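EGF family domain-containing protein (Toxoplasma gondii, PDB 4Z80) probably helps the parasite invade host cells, as an AMA-family surface protein that binds a RON2-type partner at the moving junction. Local coordinates at residues A94-G99 / T250-C255; T159-N164 / Q170-D175; E379-R384 / H404-V409. All blocks are in the same frame, centred on the assembly; numbering follows the deposited sequence.

Interaction 1 of 3, residues A94-G99 / T250-C255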
loop_
_atom_site.group_PDB
_atom_site.type_symbol
_atom_site.label_atom_id
_atom_site.label_comp_id
_atom_site.label_asym_id
_atom_site.label_seq_id
_atom_site.Cartn_x
_atom_site.Cartn_y
_atom_site.Cartn_z
ATOM N N ALA A 94 0.242 -0.105 -10.469
ATOM C CA ALA A 94 0.297 1.359 -10.505
ATOM C C ALA A 94 -0.979 2.081 -10.079
ATOM O O ALA A 94 -0.907 3.253 -9.718
ATOM C CB ALA A 94 0.682 1.819 -11.898
ATOM N N CYS A 95 -2.130 1.417 -10.133
ATOM C CA CYS A 95 -3.395 2.052 -9.758
ATOM C C CYS A 95 -3.726 1.820 -8.294
ATOM O O CYS A 95 -3.633 0.696 -7.813
ATOM C CB CYS A 95 -4.550 1.527 -10.611
ATOM S SG CYS A 95 -4.436 1.958 -12.360
ATOM N N PRO A 96 -4.158 2.875 -7.583
ATOM C CA PRO A 96 -4.699 2.675 -6.240
ATOM C C PRO A 96 -5.889 1.721 -6.261
ATOM O O PRO A 96 -6.716 1.764 -7.177
ATOM C CB PRO A 96 -5.132 4.081 -5.819
ATOM C CG PRO A 96 -4.326 4.992 -6.664
ATOM C CD PRO A 96 -4.147 4.300 -7.964
ATOM N N ASN A 97 -5.962 0.862 -5.253
ATOM C CA ASN A 97 -6.980 -0.174 -5.217
ATOM C C ASN A 97 -7.965 0.148 -4.111
ATOM O O ASN A 97 -7.687 -0.050 -2.936
ATOM C CB ASN A 97 -6.328 -1.541 -5.016
ATOM C CG ASN A 97 -7.226 -2.675 -5.422
ATOM O OD1 ASN A 97 -8.446 -2.579 -5.350
ATOM N ND2 ASN A 97 -6.620 -3.778 -5.859
ATOM N N TYR A 98 -9.102 0.708 -4.503
ATOM C CA TYR A 98 -10.056 1.221 -3.531
ATOM C C TYR A 98 -10.841 0.109 -2.845
ATOM O O TYR A 98 -11.399 -0.787 -3.496
ATOM C CB TYR A 98 -10.998 2.223 -4.206
ATOM C CG TYR A 98 -10.252 3.441 -4.713
ATOM C CD1 TYR A 98 -9.888 4.458 -3.846
ATOM C CD2 TYR A 98 -9.894 3.562 -6.052
ATOM C CE1 TYR A 98 -9.192 5.565 -4.293
ATOM C CE2 TYR A 98 -9.200 4.670 -6.504
ATOM C CZ TYR A 98 -8.853 5.663 -5.617
ATOM O OH TYR A 98 -8.159 6.761 -6.071
ATOM N N GLY A 99 -10.865 0.172 -1.524
ATOM C CA GLY A 99 -11.579 -0.780 -0.699
ATOM C C GLY A 99 -10.722 -1.948 -0.244
ATOM O O GLY A 99 -11.112 -2.675 0.665
ATOM N N THR A 250 -2.284 14.379 0.541
ATOM C CA THR A 250 -3.672 14.734 0.270
ATOM C C THR A 250 -4.459 13.629 -0.433
ATOM O O THR A 250 -5.680 13.708 -0.536
ATOM C CB THR A 250 -3.749 16.013 -0.591
ATOM O OG1 THR A 250 -3.000 15.833 -1.798
ATOM C CG2 THR A 250 -3.177 17.199 0.168
ATOM N N GLY A 251 -3.767 12.598 -0.905
ATOM C CA GLY A 251 -4.418 11.544 -1.659
ATOM C C GLY A 251 -3.535 10.323 -1.750
ATOM O O GLY A 251 -2.412 10.332 -1.260
ATOM N N PRO A 252 -4.043 9.260 -2.384
ATOM C CA PRO A 252 -3.278 8.009 -2.440
ATOM C C PRO A 252 -1.919 8.143 -3.121
ATOM O O PRO A 252 -0.985 7.481 -2.683
ATOM C CB PRO A 252 -4.196 7.060 -3.220
ATOM C CG PRO A 252 -5.317 7.876 -3.747
ATOM C CD PRO A 252 -5.408 9.110 -2.911
ATOM N N PHE A 253 -1.774 8.962 -4.160
ATOM C CA PHE A 253 -0.463 9.073 -4.789
ATOM C C PHE A 253 0.554 9.722 -3.849
ATOM O O PHE A 253 1.707 9.294 -3.777
ATOM C CB PHE A 253 -0.524 9.858 -6.096
ATOM C CG PHE A 253 0.832 10.129 -6.679
ATOM C CD1 PHE A 253 1.618 9.091 -7.155
ATOM C CD2 PHE A 253 1.346 11.417 -6.704
ATOM C CE1 PHE A 253 2.872 9.329 -7.661
ATOM C CE2 PHE A 253 2.602 11.663 -7.217
ATOM C CZ PHE A 253 3.372 10.620 -7.694
ATOM N N GLU A 254 0.138 10.754 -3.123
ATOM C CA GLU A 254 1.034 11.381 -2.167
ATOM C C GLU A 254 1.448 10.385 -1.080
ATOM O O GLU A 254 2.577 10.405 -0.603
ATOM C CB GLU A 254 0.374 12.618 -1.565
ATOM C CG GLU A 254 0.233 13.776 -2.563
ATOM C CD GLU A 254 -0.899 13.592 -3.570
ATOM O OE1 GLU A 254 -1.787 12.740 -3.351
ATOM O OE2 GLU A 254 -0.900 14.315 -4.592
ATOM N N CYS A 255 0.540 9.484 -0.721
ATOM C CA CYS A 255 0.860 8.440 0.244
ATOM C C CYS A 255 1.962 7.529 -0.310
ATOM O O CYS A 255 2.882 7.149 0.419
ATOM C CB CYS A 255 -0.407 7.652 0.582
ATOM S SG CYS A 255 -0.209 6.416 1.882
#

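Interaction 2 of 3, residues T159-N164 / Q170-D175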
loop_
_atom_site.group_PDB
_atom_site.type_symbol
_atom_site.label_atom_id
_atom_site.label_comp_id
_atom_site.label_asym_id
_atom_site.label_seq_id
_atom_site.Cartn_x
_atom_site.Cartn_y
_atom_site.Cartn_z
ATOM N N THR A 159 16.479 8.887 15.789
ATOM C CA THR A 159 15.741 10.113 16.100
ATOM C C THR A 159 15.110 10.740 14.862
ATOM O O THR A 159 14.069 11.390 14.953
ATOM C CB THR A 159 16.636 11.175 16.789
ATOM O OG1 THR A 159 17.807 11.418 15.999
ATOM C CG2 THR A 159 17.040 10.711 18.171
ATOM N N HIS A 160 15.742 10.554 13.710
ATOM C CA HIS A 160 15.265 11.169 12.478
ATOM C C HIS A 160 15.930 10.508 11.280
ATOM O O HIS A 160 16.916 9.783 11.419
ATOM C CB HIS A 160 15.543 12.681 12.484
ATOM C CG HIS A 160 16.999 13.018 12.539
ATOM N ND1 HIS A 160 17.739 12.925 13.698
ATOM C CD2 HIS A 160 17.854 13.442 11.577
ATOM C CE1 HIS A 160 18.990 13.273 13.446
ATOM N NE2 HIS A 160 19.087 13.591 12.167
ATOM N N CYS A 161 15.355 10.755 10.109
ATOM C CA CYS A 161 15.837 10.205 8.859
ATOM C C CYS A 161 16.000 11.332 7.834
ATOM O O CYS A 161 15.072 12.112 7.637
ATOM C CB CYS A 161 14.863 9.150 8.337
ATOM S SG CYS A 161 15.387 8.464 6.759
ATOM N N PRO A 162 17.174 11.430 7.186
ATOM C CA PRO A 162 18.382 10.608 7.339
ATOM C C PRO A 162 19.104 10.939 8.639
ATOM O O PRO A 162 19.320 12.122 8.912
ATOM C CB PRO A 162 19.228 10.995 6.121
ATOM C CG PRO A 162 18.825 12.403 5.838
ATOM C CD PRO A 162 17.355 12.472 6.156
ATOM N N TYR A 163 19.464 9.934 9.429
ATOM C CA TYR A 163 20.038 10.212 10.745
ATOM C C TYR A 163 21.414 10.877 10.636
ATOM O O TYR A 163 21.761 11.717 11.469
ATOM C CB TYR A 163 20.150 8.940 11.592
ATOM C CG TYR A 163 20.884 9.202 12.895
ATOM C CD1 TYR A 163 20.240 9.805 13.968
ATOM C CD2 TYR A 163 22.229 8.886 13.031
ATOM C CE1 TYR A 163 20.911 10.071 15.150
ATOM C CE2 TYR A 163 22.907 9.143 14.210
ATOM C CZ TYR A 163 22.246 9.735 15.262
ATOM O OH TYR A 163 22.937 9.996 16.426
ATOM N N ASN A 164 22.205 10.487 9.641
ATOM C CA ASN A 164 23.484 11.152 9.396
ATOM C C ASN A 164 23.672 11.415 7.908
ATOM O O ASN A 164 22.891 10.942 7.087
ATOM C CB ASN A 164 24.648 10.328 9.968
ATOM C CG ASN A 164 24.855 9.002 9.255
ATOM O OD1 ASN A 164 24.811 8.922 8.031
ATOM N ND2 ASN A 164 25.116 7.954 10.029
ATOM N N GLN A 170 25.250 8.484 0.670
ATOM C CA GLN A 170 25.723 7.184 0.188
ATOM C C GLN A 170 24.583 6.237 -0.182
ATOM O O GLN A 170 24.778 5.322 -0.987
ATOM C CB GLN A 170 26.589 6.468 1.230
ATOM C CG GLN A 170 27.400 7.351 2.152
ATOM C CD GLN A 170 28.813 7.517 1.687
ATOM O OE1 GLN A 170 29.070 7.755 0.505
ATOM N NE2 GLN A 170 29.752 7.386 2.616
ATOM N N ASP A 171 23.421 6.417 0.442
ATOM C CA ASP A 171 22.277 5.541 0.171
ATOM C C ASP A 171 21.171 6.243 -0.597
ATOM O O ASP A 171 20.701 5.720 -1.598
ATOM C CB ASP A 171 21.704 4.963 1.474
ATOM C CG ASP A 171 22.467 3.739 1.967
ATOM O OD1 ASP A 171 23.314 3.200 1.224
ATOM O OD2 ASP A 171 22.201 3.297 3.106
ATOM N N MET A 172 20.741 7.411 -0.141
ATOM C CA MET A 172 19.600 8.075 -0.762
ATOM C C MET A 172 19.928 8.750 -2.096
ATOM O O MET A 172 19.352 8.387 -3.118
ATOM C CB MET A 172 19.002 9.085 0.207
ATOM C CG MET A 172 18.273 8.430 1.367
ATOM S SD MET A 172 17.763 9.632 2.602
ATOM C CE MET A 172 16.586 8.690 3.562
ATOM N N VAL A 173 20.851 9.711 -2.110
ATOM C CA VAL A 173 21.026 10.529 -3.316
ATOM C C VAL A 173 21.528 9.738 -4.521
ATOM O O VAL A 173 21.245 10.105 -5.663
ATOM C CB VAL A 173 21.996 11.715 -3.073
ATOM C CG1 VAL A 173 21.430 12.646 -2.036
ATOM C CG2 VAL A 173 23.364 11.224 -2.694
ATOM N N THR A 174 22.261 8.659 -4.274
ATOM C CA THR A 174 22.796 7.834 -5.353
ATOM C C THR A 174 21.879 6.647 -5.700
ATOM O O THR A 174 22.264 5.754 -6.459
ATOM C CB THR A 174 24.198 7.307 -5.000
ATOM O OG1 THR A 174 24.156 6.601 -3.753
ATOM C CG2 THR A 174 25.188 8.464 -4.883
ATOM N N ASP A 175 20.671 6.655 -5.141
ATOM C CA ASP A 175 19.626 5.686 -5.478
ATOM C C ASP A 175 18.852 6.214 -6.674
ATOM O O ASP A 175 18.297 7.311 -6.614
ATOM C CB ASP A 175 18.705 5.480 -4.265
ATOM C CG ASP A 175 17.694 4.349 -4.449
ATOM O OD1 ASP A 175 17.296 4.034 -5.595
ATOM O OD2 ASP A 175 17.278 3.789 -3.409
#

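Interaction 3 of 3, residues E379-R384 / H404-V409. With SO4 (sulfate ion), chain H.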
loop_
_atom_site.group_PDB
_atom_site.type_symbol
_atom_site.label_atom_id
_atom_site.label_comp_id
_atom_site.label_asym_id
_atom_site.label_seq_id
_atom_site.Cartn_x
_atom_site.Cartn_y
_atom_site.Cartn_z
ATOM N N GLU A 379 -23.028 -5.327 -3.744
ATOM C CA GLU A 379 -21.772 -5.467 -3.011
ATOM C C GLU A 379 -21.095 -6.799 -3.342
ATOM O O GLU A 379 -19.885 -6.841 -3.575
ATOM C CB GLU A 379 -22.008 -5.356 -1.506
ATOM C CG GLU A 379 -20.740 -5.501 -0.677
ATOM C CD GLU A 379 -21.006 -5.383 0.811
ATOM O OE1 GLU A 379 -22.188 -5.243 1.196
ATOM O OE2 GLU A 379 -20.041 -5.425 1.599
ATOM N N GLN A 380 -21.869 -7.882 -3.350
ATOM C CA GLN A 380 -21.336 -9.197 -3.727
ATOM C C GLN A 380 -20.767 -9.203 -5.141
ATOM O O GLN A 380 -19.748 -9.843 -5.406
ATOM C CB GLN A 380 -22.415 -10.274 -3.599
ATOM C CG GLN A 380 -22.728 -10.635 -2.162
ATOM C CD GLN A 380 -23.844 -11.651 -2.050
ATOM O OE1 GLN A 380 -24.683 -11.765 -2.940
ATOM N NE2 GLN A 380 -23.849 -12.405 -0.962
ATOM N N CYS A 381 -21.431 -8.511 -6.059
ATOM C CA CYS A 381 -20.939 -8.366 -7.421
ATOM C C CYS A 381 -19.546 -7.747 -7.445
ATOM O O CYS A 381 -18.633 -8.265 -8.087
ATOM C CB CYS A 381 -21.910 -7.505 -8.226
ATOM S SG CYS A 381 -21.553 -7.360 -9.964
ATOM N N GLY A 382 -19.375 -6.640 -6.731
ATOM C CA GLY A 382 -18.083 -5.991 -6.682
ATOM C C GLY A 382 -17.027 -6.842 -5.992
ATOM O O GLY A 382 -15.869 -6.869 -6.412
ATOM N N GLN A 383 -17.417 -7.524 -4.919
ATOM C CA GLN A 383 -16.498 -8.395 -4.191
ATOM C C GLN A 383 -16.022 -9.553 -5.054
ATOM O O GLN A 383 -14.823 -9.830 -5.137
ATOM C CB GLN A 383 -17.165 -8.953 -2.933
ATOM C CG GLN A 383 -17.402 -7.924 -1.846
ATOM C CD GLN A 383 -18.241 -8.468 -0.709
ATOM O OE1 GLN A 383 -19.215 -9.188 -0.927
ATOM N NE2 GLN A 383 -17.861 -8.138 0.513
ATOM N N ARG A 384 -16.958 -10.245 -5.687
ATOM C CA ARG A 384 -16.565 -11.384 -6.509
ATOM C C ARG A 384 -15.775 -10.935 -7.734
ATOM O O ARG A 384 -14.849 -11.621 -8.147
ATOM C CB ARG A 384 -17.778 -12.217 -6.931
ATOM C CG ARG A 384 -18.348 -13.109 -5.820
ATOM C CD ARG A 384 -17.305 -14.045 -5.139
ATOM N NE ARG A 384 -16.824 -15.137 -5.988
ATOM C CZ ARG A 384 -15.934 -16.050 -5.602
ATOM N NH1 ARG A 384 -15.562 -17.023 -6.422
ATOM N NH2 ARG A 384 -15.407 -15.994 -4.389
ATOM N N HIS A 404 -12.304 -7.705 -15.081
ATOM C CA HIS A 404 -12.018 -6.417 -14.437
ATOM C C HIS A 404 -13.189 -5.456 -14.444
ATOM O O HIS A 404 -13.091 -4.376 -13.859
ATOM C CB HIS A 404 -10.818 -5.751 -15.096
ATOM C CG HIS A 404 -9.555 -6.508 -14.866
ATOM N ND1 HIS A 404 -8.990 -6.632 -13.615
ATOM C CD2 HIS A 404 -8.803 -7.260 -15.701
ATOM C CE1 HIS A 404 -7.913 -7.395 -13.699
ATOM N NE2 HIS A 404 -7.782 -7.793 -14.953
ATOM N N TRP A 405 -14.286 -5.855 -15.079
ATOM C CA TRP A 405 -15.483 -5.032 -15.204
ATOM C C TRP A 405 -16.683 -5.920 -14.974
ATOM O O TRP A 405 -16.727 -7.040 -15.490
ATOM C CB TRP A 405 -15.563 -4.381 -16.593
ATOM C CG TRP A 405 -14.291 -3.713 -16.996
ATOM C CD1 TRP A 405 -13.941 -2.408 -16.782
ATOM C CD2 TRP A 405 -13.170 -4.325 -17.651
ATOM N NE1 TRP A 405 -12.677 -2.170 -17.271
ATOM C CE2 TRP A 405 -12.181 -3.332 -17.806
ATOM C CE3 TRP A 405 -12.906 -5.617 -18.122
ATOM C CZ2 TRP A 405 -10.961 -3.585 -18.422
ATOM C CZ3 TRP A 405 -11.697 -5.863 -18.725
ATOM C CH2 TRP A 405 -10.731 -4.864 -18.865
ATOM N N ALA A 406 -17.650 -5.424 -14.203
ATOM C CA ALA A 406 -18.918 -6.108 -14.035
ATOM C C ALA A 406 -20.070 -5.124 -14.113
ATOM O O ALA A 406 -19.946 -3.971 -13.684
ATOM C CB ALA A 406 -18.964 -6.850 -12.716
ATOM N N THR A 407 -21.192 -5.591 -14.646
ATOM C CA THR A 407 -22.442 -4.840 -14.642
ATOM C C THR A 407 -23.409 -5.594 -13.774
ATOM O O THR A 407 -23.677 -6.777 -14.024
ATOM C CB THR A 407 -23.045 -4.680 -16.057
ATOM O OG1 THR A 407 -22.171 -3.900 -16.879
ATOM C CG2 THR A 407 -24.432 -4.019 -16.011
ATOM N N PHE A 408 -23.911 -4.917 -12.750
ATOM C CA PHE A 408 -24.952 -5.453 -11.897
ATOM C C PHE A 408 -26.302 -4.983 -12.404
ATOM O O PHE A 408 -26.492 -3.796 -12.644
ATOM C CB PHE A 408 -24.749 -5.019 -10.453
ATOM C CG PHE A 408 -25.822 -5.495 -9.523
ATOM C CD1 PHE A 408 -25.811 -6.793 -9.050
ATOM C CD2 PHE A 408 -26.828 -4.639 -9.101
ATOM C CE1 PHE A 408 -26.789 -7.244 -8.189
ATOM C CE2 PHE A 408 -27.811 -5.082 -8.230
ATOM C CZ PHE A 408 -27.791 -6.383 -7.771
ATOM N N VAL A 409 -27.223 -5.922 -12.594
ATOM C CA VAL A 409 -28.575 -5.607 -13.036
ATOM C C VAL A 409 -29.543 -6.031 -11.944
ATOM O O VAL A 409 -29.759 -7.223 -11.721
ATOM C CB VAL A 409 -28.912 -6.312 -14.365
ATOM C CG1 VAL A 409 -30.316 -5.910 -14.850
ATOM C CG2 VAL A 409 -27.858 -5.995 -15.425
HETATM S S SO4 H . -17.098 -15.737 -1.096
HETATM O O1 SO4 H . -16.103 -16.815 -1.155
HETATM O O2 SO4 H . -16.711 -14.646 -1.984
HETATM O O3 SO4 H . -17.231 -15.295 0.291
HETATM O O4 SO4 H . -18.396 -16.238 -1.552
#

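Interaction 1 of 3, residues A94-G99 / T250-C255
Pro252 puts its ring against Pro96 and the phenol end of Tyr98. Followed outward from the backbone, its CB comes first and meets the ring of Pro96. The distance from Pro252 CB to Pro96 CG is 4.0 Å, and to Pro96 CB it is 4.1 Å. The two proline rings cross at about a right angle. One atom further out, Pro252 CG reaches the hydroxyl of Tyr98, at 3.8 Å from Tyr98 OH. This is a carbon-to-oxygen van der Waals touch. Tyr98 also lies across Pro252 at about a right angle. The Tyr98 ring gets there because Tyr98 CG stands anti to the carbonyl carbon (chi1 -64°), and the length of the side chain then carries OH over to the proline.

Pro252 opens the helix 252-262, with Gly251 as N-cap. Within this first turn Cys255 N donates to Gly251 O at 3.1 Å. Pro96 leads into the short strand 97-98, an outer strand of a four-stranded antiparallel sheet. Val330 of the neighbouring strand touches both Pro96 and Tyr98, while Val332 and Phe282 of the same sheet touch Pro252. The contact thus joins the start of the helix to the sheet, probably as part of the AMA-type core of the PAN clan. Disulfides tie each segment to another part of the chain, Cys95 to Cys344 and Cys255 to Cys289.

All three touching residues are buried. The proline rings are rigid, so little side-chain freedom is lost in packing them. The chemistry is nearly all apolar, which implies dispersion and the exclusion of water as the main forces between the segments.

Interaction 2 of 3, residues T159-N164 / Q170-D175
Met172 points its thioether at Cys161 and Pro162, and the contact between the segments is made by these three buried side chains.

The first kind of interaction is sulfur and methyl packing. Met172 CE lies 3.4 Å from Cys161 SG, a close approach for a methyl group and a sulfur. Met172 SD lies 4.0 Å from Pro162 CB. The methionine reaches this far because its chain runs extended beyond CG (chi2 173°), so that sulfur and methyl are carried away from the helix. On the facing side, Cys161 holds SG anti to its own backbone N and beside its carbonyl carbon (chi1 178°), where the methyl of Met172 meets it. Cys161 is bonded to Cys265, so the methyl touches a disulfide, not a thiol. The peptide bond before Pro162 is cis.

Hydrogen bonds act within each segment. Thr159 OG1 and His160 ND1 are bonded at 2.8 Å. On the other side, Asp175 N donates to Met172 O at 3.0 Å and closes a type I turn. Separately, Asn164 caps the helix 165-172, its side chain holding a backbone N just past its own segment.

The third kind is contact with the bound RON2 peptide, the other chain of the assembly: Tyr163 OH is hydrogen-bonded to Ser18 OG of the peptide, and Asp171 OD2 to Gln10 N of the peptide.

The contact itself is apolar, with two sulfurs and a proline ring, while Tyr163 and Asp171 beside it turn polar groups to the peptide. This is consistent with a disulfide steadying part of the RON2-binding surface.

Interaction 3 of 3, residues E379-R384 / H404-V409
Cys381 projects from the helix 378-387 onto the strand 405-410, where it sits between Ala406 and Phe408.

The apolar contacts come first. Cys381 SG is 3.8 Å from Ala406 CB and 4.0 Å from Phe408 CB, so one sulfur touches two side chains that lie two residues apart on the strand. Cys381 CB meets the ring of Phe408 obliquely, at 4.1 Å from CD1 of that ring. The sulfur is turned to the strand with SG opposite the backbone N (chi1 -174°). Ala406 and Phe408 both direct their CB atoms to the helix, whereas Thr407 between them faces the other way, and Thr407 OG1 is hydrogen-bonded to Trp355 N.

The covalent interaction is the disulfide from Cys381 to Cys427. Cys427 belongs to strand 424-430, which pairs antiparallel with 405-410. The helix is thus fastened to the sheet through the strand next door. A helix packed on an antiparallel sheet and bound to it by a disulfide is consistent with a PAN-type domain.

The polar interactions lie apart from this. In the helix, Arg384 N donates to Gln380 O at 2.8 Å. Arg384 bends at chi2 and chi3, and its NH2 donates to sulfate O2 at 3.0 Å with an N-H...O angle of 149°. That oxygen lies at the guanidinium edge, near its plane. The sulfate probably comes from the crystallisation liquor.

The contact of Cys381 with the two strand residues is apolar. It implies that covalent and dispersion forces together help hold the helix on the sheet.

How the interactions relate
Interactions 1 and 3 are the nearer pair, with nearest atoms about 8 Å apart and centres about 21 Å apart. Lys322 connects their surroundings: its NZ bonds Asn97 OD1, and its backbone O accepts from Gln383 NE2. Interaction 2 is nested in the chain loop that interaction 1 closes, yet their centres are about 25 Å apart. Interactions 2 and 3 lie on opposite sides of the chain's centre, about 45 Å between centres. The RON2 peptide touches the segments of interaction 2, and not those of interactions 1 or 3. Each has at least one half-cystine in its segments; in interactions 2 and 3 it makes the contact itself, in keeping with this disulfide-rich chain.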